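Local coordinates for putative cyclohexadienyl dehydrogenase and ADH prephenate dehydrogenase (PDB 4WJI), which probably catalyses the oxidative decarboxylation of prephenate to 4-hydroxyphenylpyruvate in tyrosine biosynthesis, and binds NADP and tyrosine, at residues Arg160-Leu163 with Phe164-Leu168. Numbering follows the deposited sequence.
Sequences RLRL and FWETL
L161 and W165, one helical turn apart, run side by side in the same direction and illustrate how i to i+4 spacing builds a buried helix face. L161 CG lies 4.0 Å from W165 CD1, and L161 CD1 is equally far from W165 NE1, so the leucine meets the pyrrole side of the indole. F164 CD2 lies over one face of the W165 indole, toward its rim, 4.2 Å above the plane. These residues belong to helix 155-167, the crossover of a beta-alpha-beta unit between strands 144-147 and 171-174 in the Rossmann-type nucleotide-binding domain. F164 and W165 pack on I19 of helix 14-26, and F140 meets W165 edge-to-face. On another side, R162 and E166 are set obliquely, their guanidinium and carboxylate planes 77° apart. E166 OE2 comes up to the aliphatic part of R162, 3.5 Å from R162 CG, and lies at the edge of the guanidinium near its plane. With R162 NH1 4.0 Å from E166 OE2, the charges stop short of a salt bridge; R162 NH2 pairs instead with E174. Near the C-terminal end of the helix, T167 OG1 turns back beside its own backbone N (chi1 -53°) and donates to L163 O at 2.7 Å. That carbonyl also accepts T167 N, the two donors arriving from opposite faces of its plane.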
loop_
_atom_site.group_PDB
_atom_site.type_symbol
_atom_site.label_atom_id
_atom_site.label_comp_id
_atom_site.label_asym_id
_atom_site.label_seq_id
_atom_site.Cartn_x
_atom_site.Cartn_y
_atom_site.Cartn_z
ATOM N N ARG A 160 14.493 -21.755 -23.553
ATOM C CA ARG A 160 13.453 -21.142 -24.385
ATOM C C ARG A 160 12.441 -20.336 -23.563
ATOM O O ARG A 160 11.974 -19.279 -24.001
ATOM C CB ARG A 160 12.716 -22.173 -25.230
ATOM C CG ARG A 160 13.575 -22.805 -26.320
ATOM C CD ARG A 160 12.781 -23.817 -27.122
ATOM N NE ARG A 160 11.885 -23.168 -28.091
ATOM C CZ ARG A 160 11.014 -23.836 -28.862
ATOM N NH1 ARG A 160 10.845 -25.139 -28.673
ATOM N NH2 ARG A 160 10.276 -23.199 -29.776
ATOM N N LEU A 161 12.106 -20.848 -22.394
ATOM C CA LEU A 161 11.188 -20.125 -21.490
ATOM C C LEU A 161 11.863 -18.873 -20.918
ATOM O O LEU A 161 11.232 -17.799 -20.832
ATOM C CB LEU A 161 10.645 -21.039 -20.418
ATOM C CG LEU A 161 9.432 -20.493 -19.701
ATOM C CD1 LEU A 161 8.235 -20.200 -20.594
ATOM C CD2 LEU A 161 9.022 -21.435 -18.584
ATOM N N ARG A 162 13.146 -18.966 -20.582
ATOM C CA ARG A 162 13.892 -17.770 -20.148
ATOM C C ARG A 162 13.875 -16.708 -21.255
ATOM O O ARG A 162 13.593 -15.525 -20.989
ATOM C CB ARG A 162 15.332 -18.120 -19.754
ATOM C CG ARG A 162 16.204 -16.928 -19.473
ATOM C CD ARG A 162 17.613 -17.337 -19.077
ATOM N NE ARG A 162 17.659 -18.011 -17.794
ATOM C CZ ARG A 162 17.886 -17.410 -16.621
ATOM N NH1 ARG A 162 18.121 -16.099 -16.564
ATOM N NH2 ARG A 162 17.890 -18.114 -15.492
ATOM N N LEU A 163 14.120 -17.121 -22.503
ATOM C CA LEU A 163 14.151 -16.163 -23.596
ATOM C C LEU A 163 12.751 -15.534 -23.763
ATOM O O LEU A 163 12.628 -14.339 -24.006
ATOM C CB LEU A 163 14.628 -16.809 -24.888
ATOM C CG LEU A 163 14.456 -15.972 -26.146
ATOM C CD1 LEU A 163 15.248 -14.675 -26.084
ATOM C CD2 LEU A 163 14.873 -16.744 -27.375
ATOM N N PHE A 164 11.714 -16.340 -23.628
ATOM C CA PHE A 164 10.342 -15.856 -23.785
ATOM C C PHE A 164 10.023 -14.725 -22.776
ATOM O O PHE A 164 9.617 -13.607 -23.139
ATOM C CB PHE A 164 9.392 -17.024 -23.620
ATOM C CG PHE A 164 7.911 -16.639 -23.727
ATOM C CD1 PHE A 164 7.332 -16.381 -24.962
ATOM C CD2 PHE A 164 7.152 -16.489 -22.604
ATOM C CE1 PHE A 164 5.978 -16.071 -25.096
ATOM C CE2 PHE A 164 5.796 -16.126 -22.717
ATOM C CZ PHE A 164 5.218 -15.931 -23.959
ATOM N N TRP A 165 10.352 -14.986 -21.516
ATOM C CA TRP A 165 10.107 -13.978 -20.465
ATOM C C TRP A 165 10.967 -12.754 -20.604
ATOM O O TRP A 165 10.513 -11.615 -20.357
ATOM C CB TRP A 165 10.181 -14.578 -19.080
ATOM C CG TRP A 165 8.954 -15.350 -18.721
ATOM C CD1 TRP A 165 8.827 -16.689 -18.598
ATOM C CD2 TRP A 165 7.633 -14.801 -18.495
ATOM N NE1 TRP A 165 7.489 -17.015 -18.327
ATOM C CE2 TRP A 165 6.771 -15.855 -18.216
ATOM C CE3 TRP A 165 7.124 -13.488 -18.436
ATOM C CZ2 TRP A 165 5.380 -15.644 -17.968
ATOM C CZ3 TRP A 165 5.796 -13.306 -18.161
ATOM C CH2 TRP A 165 4.949 -14.357 -17.925
ATOM N N GLU A 166 12.219 -12.944 -21.025
ATOM C CA GLU A 166 13.074 -11.806 -21.307
ATOM C C GLU A 166 12.511 -10.945 -22.420
ATOM O O GLU A 166 12.586 -9.710 -22.364
ATOM C CB GLU A 166 14.529 -12.259 -21.577
ATOM C CG GLU A 166 15.242 -12.743 -20.329
ATOM C CD GLU A 166 16.637 -13.317 -20.584
ATOM O OE1 GLU A 166 16.996 -13.555 -21.777
ATOM O OE2 GLU A 166 17.366 -13.586 -19.589
ATOM N N THR A 167 11.910 -11.568 -23.412
ATOM C CA THR A 167 11.331 -10.852 -24.552
ATOM C C THR A 167 10.109 -10.057 -24.132
ATOM O O THR A 167 9.838 -8.987 -24.678
ATOM C CB THR A 167 11.057 -11.795 -25.712
ATOM O OG1 THR A 167 12.258 -12.528 -26.004
ATOM C CG2 THR A 167 10.580 -11.007 -26.919
ATOM N N LEU A 168 9.395 -10.577 -23.131
ATOM C CA LEU A 168 8.271 -9.830 -22.525
ATOM C C LEU A 168 8.738 -8.697 -21.603
ATOM O O LEU A 168 7.905 -7.917 -21.118
ATOM C CB LEU A 168 7.339 -10.818 -21.813
ATOM C CG LEU A 168 6.164 -11.390 -22.569
ATOM C CD1 LEU A 168 6.498 -11.903 -23.941
ATOM C CD2 LEU A 168 5.400 -12.454 -21.787
#